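Local coordinates for DUF2020 domain-containing protein (Corynebacterium diphtheriae, PDB 3V7B), which is of unknown function but folds as a single antiparallel sheet with packed helices, and belongs to the Mog1p/PsbP-like clan of domains, at residues 8-13 against 50-55; 58-63 against 67-72; 106-111 against 137-142. All blocks are in the same frame, centred on the assembly; numbering follows the deposited sequence.

How the interactions relate
Followed from the N terminus, the three contacts come in series, with none nested in or crossing another. Interaction 1 closes first: the N-terminal arm 8-13 meets the turn 50-55, looping out helix 33-40 and most of edge strand 46-50. Interaction 2 closes a short loop of three residues, making strands 57-61 and 69-75 a hairpin. Interaction 3 spans 25 residues, including the whole of the hairpin 114-121/124-130, and links strand 105-111 to helix 135-149. Neighbouring contacts touch: Phe53 packs on Met72, and Ala69 on Met141. Arm, sheet and helix are thus tied successively, interactions 1 and 3 lying on opposite sides of the chain's centre.

Interaction 1 (8-13 against 50-55); sequences SALPFD and DTRFDT
Leu10 lays its CD1 methyl over one face of the Arg52 guanidinium, above its centre, with CD1 3.8 Å from Arg52 CZ. The two side chains cross at about a right angle, and the second methyl, CD2, comes 3.7 Å from Arg52 NH1, so both branches of the leucine rest on the charged group. CD1 also meets the ring of Phe53 obliquely, 3.6 Å from Phe53 CZ; one methyl therefore touches both the cationic group and the aromatic ring.

The orientation of the guanidinium beneath Leu10 is set by Asp50, which Arg52 grips side-on. Arg52 NE gives an N-H to Asp50 OD1 at 3.0 Å (165° at the hydrogen), and Arg52 NH2 gives another to Asp50 OD2 at 2.8 Å; each oxygen uses its syn lone pair, and both lie close to the guanidinium plane. A bend at chi3 (-56°) folds the arginine back to reach this carboxylate. Asp50 OD1 also accepts the backbone N of Arg52 at 3.0 Å, on its anti side and tilted out of the carboxylate plane, which makes an Asx turn. The Asx turn is set in a type I beta turn from Asp50 to Phe53, part of the connection between strands 46-50 and 57-61, and the carboxylate thus fixes turn and arginine together. Beyond the segments, Met17 N bonds to Asp50 OD2, and Arg74 binds the carbonyls of Leu10 and Pro11, tying the arm to strand 69-75.

Ser8 supplies the hydrogen bond across the contact. Its OG stands beside the backbone N (chi1 -48°) and donates to Arg52 O at 2.8 Å, in the carbonyl plane and on a lone pair.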
loop_
_atom_site.group_PDB
_atom_site.type_symbol
_atom_site.label_atom_id
_atom_site.label_comp_id
_atom_site.label_asym_id
_atom_site.label_seq_id
_atom_site.Cartn_x
_atom_site.Cartn_y
_atom_site.Cartn_z
ATOM N N SER A 8 9.375 13.593 2.189
ATOM C CA SER A 8 9.806 14.616 1.211
ATOM C C SER A 8 8.683 15.597 0.812
ATOM O O SER A 8 8.636 16.087 -0.337
ATOM C CB SER A 8 10.322 13.898 -0.074
ATOM O OG SER A 8 11.237 12.845 0.191
ATOM N N ALA A 9 7.785 15.894 1.753
ATOM C CA ALA A 9 6.660 16.793 1.559
ATOM C C ALA A 9 5.837 16.417 0.330
ATOM O O ALA A 9 5.261 17.272 -0.299
ATOM C CB ALA A 9 7.145 18.249 1.521
ATOM N N LEU A 10 5.801 15.125 -0.031
ATOM C CA LEU A 10 5.008 14.714 -1.194
ATOM C C LEU A 10 3.526 14.973 -0.956
ATOM O O LEU A 10 3.065 14.833 0.174
ATOM C CB LEU A 10 5.212 13.223 -1.545
ATOM C CG LEU A 10 6.602 12.926 -2.197
ATOM C CD1 LEU A 10 6.871 11.407 -2.303
ATOM C CD2 LEU A 10 6.797 13.572 -3.565
ATOM N N PRO A 11 2.768 15.313 -2.027
ATOM C CA PRO A 11 1.356 15.617 -1.892
ATOM C C PRO A 11 0.534 14.329 -1.585
ATOM O O PRO A 11 1.044 13.208 -1.746
ATOM C CB PRO A 11 0.980 16.124 -3.265
ATOM C CG PRO A 11 1.947 15.450 -4.191
ATOM C CD PRO A 11 3.233 15.489 -3.408
ATOM N N PHE A 12 -0.702 14.534 -1.137
ATOM C CA PHE A 12 -1.628 13.414 -0.739
ATOM C C PHE A 12 -1.782 12.308 -1.816
ATOM O O PHE A 12 -2.042 11.121 -1.489
ATOM C CB PHE A 12 -3.013 13.952 -0.386
ATOM C CG PHE A 12 -3.838 14.324 -1.564
ATOM C CD1 PHE A 12 -3.559 15.513 -2.281
ATOM C CD2 PHE A 12 -4.836 13.500 -2.031
ATOM C CE1 PHE A 12 -4.279 15.822 -3.422
ATOM C CE2 PHE A 12 -5.626 13.860 -3.164
ATOM C CZ PHE A 12 -5.330 15.001 -3.849
ATOM N N ASP A 13 -1.604 12.673 -3.076
ATOM C CA ASP A 13 -1.891 11.757 -4.189
ATOM C C ASP A 13 -0.578 11.230 -4.840
ATOM O O ASP A 13 -0.605 10.756 -5.942
ATOM C CB ASP A 13 -2.797 12.418 -5.242
ATOM C CG ASP A 13 -2.223 13.749 -5.807
ATOM O OD1 ASP A 13 -1.200 14.314 -5.312
ATOM O OD2 ASP A 13 -2.896 14.254 -6.716
ATOM N N ASP A 50 10.806 2.727 -2.605
ATOM C CA ASP A 50 10.823 4.141 -2.897
ATOM C C ASP A 50 11.092 4.816 -1.602
ATOM O O ASP A 50 10.200 4.927 -0.769
ATOM C CB ASP A 50 9.482 4.552 -3.564
ATOM C CG ASP A 50 9.399 6.080 -3.905
ATOM O OD1 ASP A 50 10.261 6.885 -3.443
ATOM O OD2 ASP A 50 8.481 6.434 -4.668
ATOM N N THR A 51 12.331 5.276 -1.417
ATOM C CA THR A 51 12.789 5.849 -0.162
ATOM C C THR A 51 12.475 7.342 -0.038
ATOM O O THR A 51 12.981 8.022 0.891
ATOM C CB THR A 51 14.296 5.666 -0.012
ATOM O OG1 THR A 51 14.938 6.244 -1.143
ATOM C CG2 THR A 51 14.606 4.197 0.053
ATOM N N ARG A 52 11.685 7.873 -0.971
ATOM C CA ARG A 52 11.143 9.265 -0.728
ATOM C C ARG A 52 10.297 9.382 0.528
ATOM O O ARG A 52 10.266 10.443 1.188
ATOM C CB ARG A 52 10.386 9.814 -1.936
ATOM C CG ARG A 52 11.284 10.048 -3.116
ATOM C CD ARG A 52 10.493 10.505 -4.344
ATOM N NE ARG A 52 9.445 9.530 -4.654
ATOM C CZ ARG A 52 8.341 9.797 -5.371
ATOM N NH1 ARG A 52 8.148 11.005 -5.912
ATOM N NH2 ARG A 52 7.410 8.855 -5.589
ATOM N N PHE A 53 9.703 8.269 0.888
ATOM C CA PHE A 53 8.813 8.176 2.066
ATOM C C PHE A 53 9.652 7.804 3.272
ATOM O O PHE A 53 10.553 7.009 3.126
ATOM C CB PHE A 53 7.750 7.156 1.793
ATOM C CG PHE A 53 6.961 7.451 0.528
ATOM C CD1 PHE A 53 5.857 8.304 0.533
ATOM C CD2 PHE A 53 7.362 6.934 -0.659
ATOM C CE1 PHE A 53 5.137 8.618 -0.667
ATOM C CE2 PHE A 53 6.665 7.198 -1.855
ATOM C CZ PHE A 53 5.555 8.038 -1.860
ATOM N N ASP A 54 9.331 8.352 4.435
ATOM C CA ASP A 54 10.078 7.987 5.671
ATOM C C ASP A 54 10.157 6.448 5.803
ATOM O O ASP A 54 11.232 5.870 6.023
ATOM C CB ASP A 54 9.413 8.533 6.936
ATOM C CG ASP A 54 9.295 10.061 6.976
ATOM O OD1 ASP A 54 9.897 10.756 6.125
ATOM O OD2 ASP A 54 8.565 10.517 7.886
ATOM N N THR A 55 9.001 5.791 5.661
ATOM C CA THR A 55 8.942 4.341 5.516
ATOM C C THR A 55 8.899 4.052 4.044
ATOM O O THR A 55 7.915 4.437 3.367
ATOM C CB THR A 55 7.691 3.722 6.199
ATOM O OG1 THR A 55 7.780 3.977 7.606
ATOM C CG2 THR A 55 7.678 2.242 5.950
#

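Interaction 2 (58-63 against 67-72); sequences CVFWSY and PQATVM. With EDO (1,2-ethanediol), chain C.
Cys58 pairs with Val71 through two backbone hydrogen bonds, Cys58 N to Val71 O at 2.9 Å and Val71 N to Cys58 O at 2.8 Å. The cysteine sulfur is joined to Cys28 in a disulfide, so this strand is also tied covalently to the loop before helix 33-40.

Val59 forms a non-hydrogen-bonded pair with Thr70 and turns its side chain to the other face. With CG1 anti to the backbone N (chi1 -173°), that methyl presses on Pro67, 3.5 Å from Pro67 CB, a tight contact. A 1,2-ethanediol molecule, probably from the crystallisation liquor, bridges Thr70 OG1 and the carbonyl O of Pro67 on the second strand.

At Phe60 the ladder resumes with Phe60 N to Ala69 O at 2.9 Å, but the return is doubled: Phe60 O accepts both Ala69 N at 3.2 Å and Gln68 N at 2.7 Å. The Phe60 ring brings its edge to Ala69 O and Val71 CG2, on the face where Met141 of helix 135-149 packs on Ala69.

Trp61 spreads its indole over Val59 and Pro67, both on one ring face. Pro67 CB sits 4.0 Å from the centroid of the five-membered ring and 14° off its normal, a CH-pi contact.

Ser62 only brushes Gln68, its CB 3.9 Å from Gln68 NE2. Their polar ends are occupied outside the hairpin, Ser62 OG by Arg43 O and Gln68 NE2 by Gln42 O.

Two residues, Gln68 and Ala69, thus stand opposite the single Phe60: a classic beta bulge, next to the connection of an otherwise regular antiparallel beta hairpin.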
loop_
_atom_site.group_PDB
_atom_site.type_symbol
_atom_site.label_atom_id
_atom_site.label_comp_id
_atom_site.label_asym_id
_atom_site.label_seq_id
_atom_site.Cartn_x
_atom_site.Cartn_y
_atom_site.Cartn_z
ATOM N N CYS A 58 6.877 0.026 -1.079
ATOM C CA CYS A 58 7.376 -1.234 -1.663
ATOM C C CYS A 58 6.439 -1.576 -2.834
ATOM O O CYS A 58 5.207 -1.554 -2.719
ATOM C CB CYS A 58 7.393 -2.385 -0.659
ATOM S SG CYS A 58 8.513 -2.091 0.743
ATOM N N VAL A 59 7.045 -1.946 -3.944
ATOM C CA VAL A 59 6.265 -2.327 -5.141
ATOM C C VAL A 59 6.718 -3.678 -5.670
ATOM O O VAL A 59 7.917 -3.964 -5.694
ATOM C CB VAL A 59 6.453 -1.324 -6.236
ATOM C CG1 VAL A 59 5.485 -1.652 -7.410
ATOM C CG2 VAL A 59 6.193 0.089 -5.710
ATOM N N PHE A 60 5.740 -4.517 -6.032
ATOM C CA PHE A 60 6.001 -5.874 -6.355
ATOM C C PHE A 60 5.384 -6.174 -7.717
ATOM O O PHE A 60 4.197 -5.981 -7.949
ATOM C CB PHE A 60 5.429 -6.855 -5.328
ATOM C CG PHE A 60 5.762 -6.560 -3.882
ATOM C CD1 PHE A 60 6.887 -7.107 -3.281
ATOM C CD2 PHE A 60 4.986 -5.666 -3.139
ATOM C CE1 PHE A 60 7.160 -6.905 -1.944
ATOM C CE2 PHE A 60 5.339 -5.386 -1.817
ATOM C CZ PHE A 60 6.427 -6.010 -1.224
ATOM N N TRP A 61 6.230 -6.699 -8.589
ATOM C CA TRP A 61 5.877 -7.025 -9.955
ATOM C C TRP A 61 5.874 -8.500 -10.246
ATOM O O TRP A 61 6.736 -9.242 -9.791
ATOM C CB TRP A 61 6.876 -6.397 -10.934
ATOM C CG TRP A 61 6.615 -4.950 -11.196
ATOM C CD1 TRP A 61 5.782 -4.361 -12.179
ATOM C CD2 TRP A 61 7.276 -3.869 -10.538
ATOM N NE1 TRP A 61 5.844 -2.997 -12.130
ATOM C CE2 TRP A 61 6.771 -2.640 -11.140
ATOM C CE3 TRP A 61 8.194 -3.802 -9.488
ATOM C CZ2 TRP A 61 7.140 -1.416 -10.673
ATOM C CZ3 TRP A 61 8.592 -2.538 -9.064
ATOM C CH2 TRP A 61 8.067 -1.389 -9.641
ATOM N N SER A 62 4.889 -8.912 -11.038
ATOM C CA SER A 62 4.879 -10.208 -11.716
ATOM C C SER A 62 5.003 -9.959 -13.218
ATOM O O SER A 62 5.565 -8.950 -13.629
ATOM C CB SER A 62 3.598 -10.964 -11.429
ATOM O OG SER A 62 3.702 -12.340 -11.831
ATOM N N TYR A 63 4.450 -10.830 -14.050
ATOM C CA TYR A 63 4.650 -10.667 -15.470
ATOM C C TYR A 63 3.954 -9.420 -16.105
ATOM O O TYR A 63 4.473 -8.857 -17.073
ATOM C CB TYR A 63 4.256 -11.956 -16.217
ATOM C CG TYR A 63 2.783 -12.316 -16.100
ATOM C CD1 TYR A 63 1.824 -11.794 -17.015
ATOM C CD2 TYR A 63 2.332 -13.175 -15.096
ATOM C CE1 TYR A 63 0.466 -12.117 -16.909
ATOM C CE2 TYR A 63 0.990 -13.493 -14.990
ATOM C CZ TYR A 63 0.069 -12.958 -15.898
ATOM O OH TYR A 63 -1.257 -13.251 -15.763
ATOM N N PRO A 67 2.226 -3.238 -11.612
ATOM C CA PRO A 67 2.633 -4.106 -10.504
ATOM C C PRO A 67 1.533 -5.055 -10.004
ATOM O O PRO A 67 0.332 -4.746 -10.146
ATOM C CB PRO A 67 3.067 -3.120 -9.412
ATOM C CG PRO A 67 2.816 -1.771 -9.924
ATOM C CD PRO A 67 2.485 -1.809 -11.366
ATOM N N GLN A 68 1.915 -6.159 -9.369
ATOM C CA GLN A 68 0.898 -7.037 -8.768
ATOM C C GLN A 68 0.402 -6.431 -7.434
ATOM O O GLN A 68 -0.738 -6.653 -7.045
ATOM C CB GLN A 68 1.352 -8.498 -8.619
ATOM C CG GLN A 68 2.410 -8.766 -7.528
ATOM C CD GLN A 68 2.511 -10.273 -7.283
ATOM O OE1 GLN A 68 1.521 -10.924 -6.980
ATOM N NE2 GLN A 68 3.681 -10.839 -7.541
ATOM N N ALA A 69 1.257 -5.737 -6.714
ATOM C CA ALA A 69 0.882 -5.118 -5.430
ATOM C C ALA A 69 1.779 -3.919 -5.186
ATOM O O ALA A 69 2.990 -3.899 -5.475
ATOM C CB ALA A 69 1.005 -6.120 -4.263
ATOM N N THR A 70 1.188 -2.922 -4.588
ATOM C CA THR A 70 1.913 -1.734 -4.180
ATOM C C THR A 70 1.530 -1.421 -2.738
ATOM O O THR A 70 0.331 -1.359 -2.404
ATOM C CB THR A 70 1.503 -0.535 -5.087
ATOM O OG1 THR A 70 1.867 -0.785 -6.463
ATOM C CG2 THR A 70 2.093 0.804 -4.569
ATOM N N VAL A 71 2.537 -1.147 -1.894
ATOM C CA VAL A 71 2.281 -0.870 -0.494
ATOM C C VAL A 71 2.935 0.453 -0.185
ATOM O O VAL A 71 4.132 0.626 -0.419
ATOM C CB VAL A 71 2.847 -1.958 0.462
ATOM C CG1 VAL A 71 2.673 -1.568 1.921
ATOM C CG2 VAL A 71 2.163 -3.331 0.160
HETATM N N MSE A 72 2.106 1.389 0.290
HETATM C CA MSE A 72 2.545 2.729 0.595
HETATM C C MSE A 72 2.177 3.180 2.013
HETATM O O MSE A 72 1.010 3.142 2.419
HETATM C CB MSE A 72 2.038 3.742 -0.429
HETATM C CG MSE A 72 2.542 5.215 -0.147
HETATM SE SE MSE A 72 1.947 6.404 -1.568
HETATM C CE MSE A 72 0.029 6.240 -1.145
HETATM C C1 EDO C . -1.993 -2.592 -9.311
HETATM O O1 EDO C . -1.029 -2.491 -10.372
HETATM C C2 EDO C . -1.248 -2.636 -7.966
HETATM O O2 EDO C . -0.354 -1.535 -7.677
#

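Interaction 3 (106-111 against 137-142); sequences GGRAGH and KAELMA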
loop_
_atom_site.group_PDB
_atom_site.type_symbol
_atom_site.label_atom_id
_atom_site.label_comp_id
_atom_site.label_asym_id
_atom_site.label_seq_id
_atom_site.Cartn_x
_atom_site.Cartn_y
_atom_site.Cartn_z
ATOM N N GLY A 106 -10.690 3.537 7.270
ATOM C CA GLY A 106 -10.567 3.972 5.908
ATOM C C GLY A 106 -11.561 3.162 5.059
ATOM O O GLY A 106 -12.679 2.956 5.528
ATOM N N GLY A 107 -11.113 2.659 3.919
ATOM C CA GLY A 107 -11.997 1.936 2.943
ATOM C C GLY A 107 -11.288 0.819 2.189
ATOM O O GLY A 107 -10.048 0.741 2.154
ATOM N N ARG A 108 -12.082 -0.021 1.539
ATOM C CA ARG A 108 -11.587 -1.177 0.848
ATOM C C ARG A 108 -12.604 -1.523 -0.250
ATOM O O ARG A 108 -13.796 -1.185 -0.132
ATOM C CB ARG A 108 -11.386 -2.376 1.800
ATOM C CG ARG A 108 -12.609 -2.752 2.603
ATOM C CD ARG A 108 -12.467 -4.052 3.362
ATOM N NE ARG A 108 -13.684 -4.270 4.166
ATOM C CZ ARG A 108 -13.999 -5.418 4.781
ATOM N NH1 ARG A 108 -13.163 -6.456 4.722
ATOM N NH2 ARG A 108 -15.146 -5.521 5.478
ATOM N N ALA A 109 -12.122 -2.148 -1.310
ATOM C CA ALA A 109 -12.924 -2.479 -2.485
ATOM C C ALA A 109 -12.094 -3.481 -3.302
ATOM O O ALA A 109 -10.818 -3.378 -3.347
ATOM C CB ALA A 109 -13.202 -1.246 -3.340
ATOM N N GLY A 110 -12.781 -4.470 -3.885
ATOM C CA GLY A 110 -12.139 -5.421 -4.766
ATOM C C GLY A 110 -13.019 -5.541 -6.010
ATOM O O GLY A 110 -14.183 -5.835 -5.866
ATOM N N HIS A 111 -12.504 -5.221 -7.202
ATOM C CA HIS A 111 -13.296 -5.309 -8.477
ATOM C C HIS A 111 -12.500 -5.995 -9.564
ATOM O O HIS A 111 -11.405 -6.482 -9.316
ATOM C CB HIS A 111 -13.685 -3.915 -8.967
ATOM C CG HIS A 111 -14.397 -3.079 -7.943
ATOM N ND1 HIS A 111 -15.573 -3.457 -7.369
ATOM C CD2 HIS A 111 -14.075 -1.833 -7.400
ATOM C CE1 HIS A 111 -15.969 -2.510 -6.493
ATOM N NE2 HIS A 111 -15.053 -1.512 -6.513
ATOM N N LYS A 137 -6.913 -9.772 -0.047
ATOM C CA LYS A 137 -5.474 -9.855 -0.280
ATOM C C LYS A 137 -4.720 -8.575 0.140
ATOM O O LYS A 137 -3.702 -8.619 0.835
ATOM C CB LYS A 137 -5.196 -10.251 -1.728
ATOM C CG LYS A 137 -5.562 -11.712 -1.968
ATOM C CD LYS A 137 -5.519 -12.041 -3.466
ATOM C CE LYS A 137 -5.849 -13.502 -3.753
ATOM N NZ LYS A 137 -5.500 -13.878 -5.193
ATOM N N ALA A 138 -5.291 -7.448 -0.241
ATOM C CA ALA A 138 -4.822 -6.121 0.075
ATOM C C ALA A 138 -4.928 -5.893 1.585
ATOM O O ALA A 138 -4.009 -5.321 2.234
ATOM C CB ALA A 138 -5.643 -5.072 -0.689
ATOM N N GLU A 139 -6.007 -6.360 2.166
ATOM C CA GLU A 139 -6.204 -6.228 3.621
ATOM C C GLU A 139 -5.137 -6.981 4.408
ATOM O O GLU A 139 -4.611 -6.484 5.351
ATOM C CB GLU A 139 -7.575 -6.728 3.989
ATOM C CG GLU A 139 -7.834 -6.730 5.472
ATOM C CD GLU A 139 -9.292 -7.085 5.781
ATOM O OE1 GLU A 139 -10.184 -6.772 4.955
ATOM O OE2 GLU A 139 -9.514 -7.642 6.856
ATOM N N LEU A 140 -4.797 -8.186 3.979
ATOM C CA LEU A 140 -3.766 -9.013 4.660
ATOM C C LEU A 140 -2.404 -8.391 4.579
ATOM O O LEU A 140 -1.664 -8.351 5.565
ATOM C CB LEU A 140 -3.712 -10.405 4.046
ATOM C CG LEU A 140 -4.889 -11.356 4.291
ATOM C CD1 LEU A 140 -4.831 -12.607 3.382
ATOM C CD2 LEU A 140 -4.917 -11.724 5.783
HETATM N N MSE A 141 -2.105 -7.845 3.400
HETATM C CA MSE A 141 -0.860 -7.133 3.222
HETATM C C MSE A 141 -0.777 -5.858 4.079
HETATM O O MSE A 141 0.253 -5.575 4.658
HETATM C CB MSE A 141 -0.640 -6.870 1.698
HETATM C CG MSE A 141 -0.313 -8.111 0.938
HETATM SE SE MSE A 141 0.156 -7.802 -0.940
HETATM C CE MSE A 141 -1.592 -7.466 -1.702
ATOM N N ALA A 142 -1.844 -5.068 4.117
ATOM C CA ALA A 142 -1.837 -3.856 4.952
ATOM C C ALA A 142 -1.640 -4.198 6.399
ATOM O O ALA A 142 -0.836 -3.554 7.104
ATOM C CB ALA A 142 -3.098 -3.057 4.794
#
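Arg108 and Glu139 meet in a salt bridge that joins a strand to a helix, with Arg108 NH1 3.0 Å from Glu139 OE1. As a hydrogen bond it is weak: the angle at the hydrogen is only 128°, and the carboxylate approaches the guanidinium obliquely, the two planes being 53° apart. A single oxygen is engaged, with none of the two-pronged fit of a side-on or end-on pair, so attraction between charges probably contributes more here than bond direction.

Both side chains reach out at length to achieve this. Arg108 starts with CG between its backbone N and carbonyl carbon (chi1 54°) and then runs straight from CG to NE; Glu139, CG anti to N, is likewise extended, and the two cross at an oblique angle. Their CA atoms stay 7.9 Å apart. Each end also has further polar neighbours. Arg108 NE donates to Pro97 O, in the edge strand 96-98, which helps position the guanidinium. Glu139 OE2 lies close to Glu100 OE2, a pairing of like charges that may raise the affinity of one of them for a proton, while Arg108 would be expected to offset it.

The motif is a helix laid on one face of an antiparallel sheet. Helix 135-149 follows strand 124-130, and the salt bridge spans from it to strand 105-111 past the intervening strand 114-121, whose Tyr117 touches Arg108, Glu139, Ala138 and Ala142. Turn by turn the helix is regular, with Met141 N bonded to Lys137 O at 3.1 Å and Ala142 N to Ala138 O at 2.9 Å. This spacing brings the small side chains of Ala138 and Ala142, together with Met141, against Val128 of strand 124-130, while Met141 also reaches Trp35 and Val36 of helix 33-40.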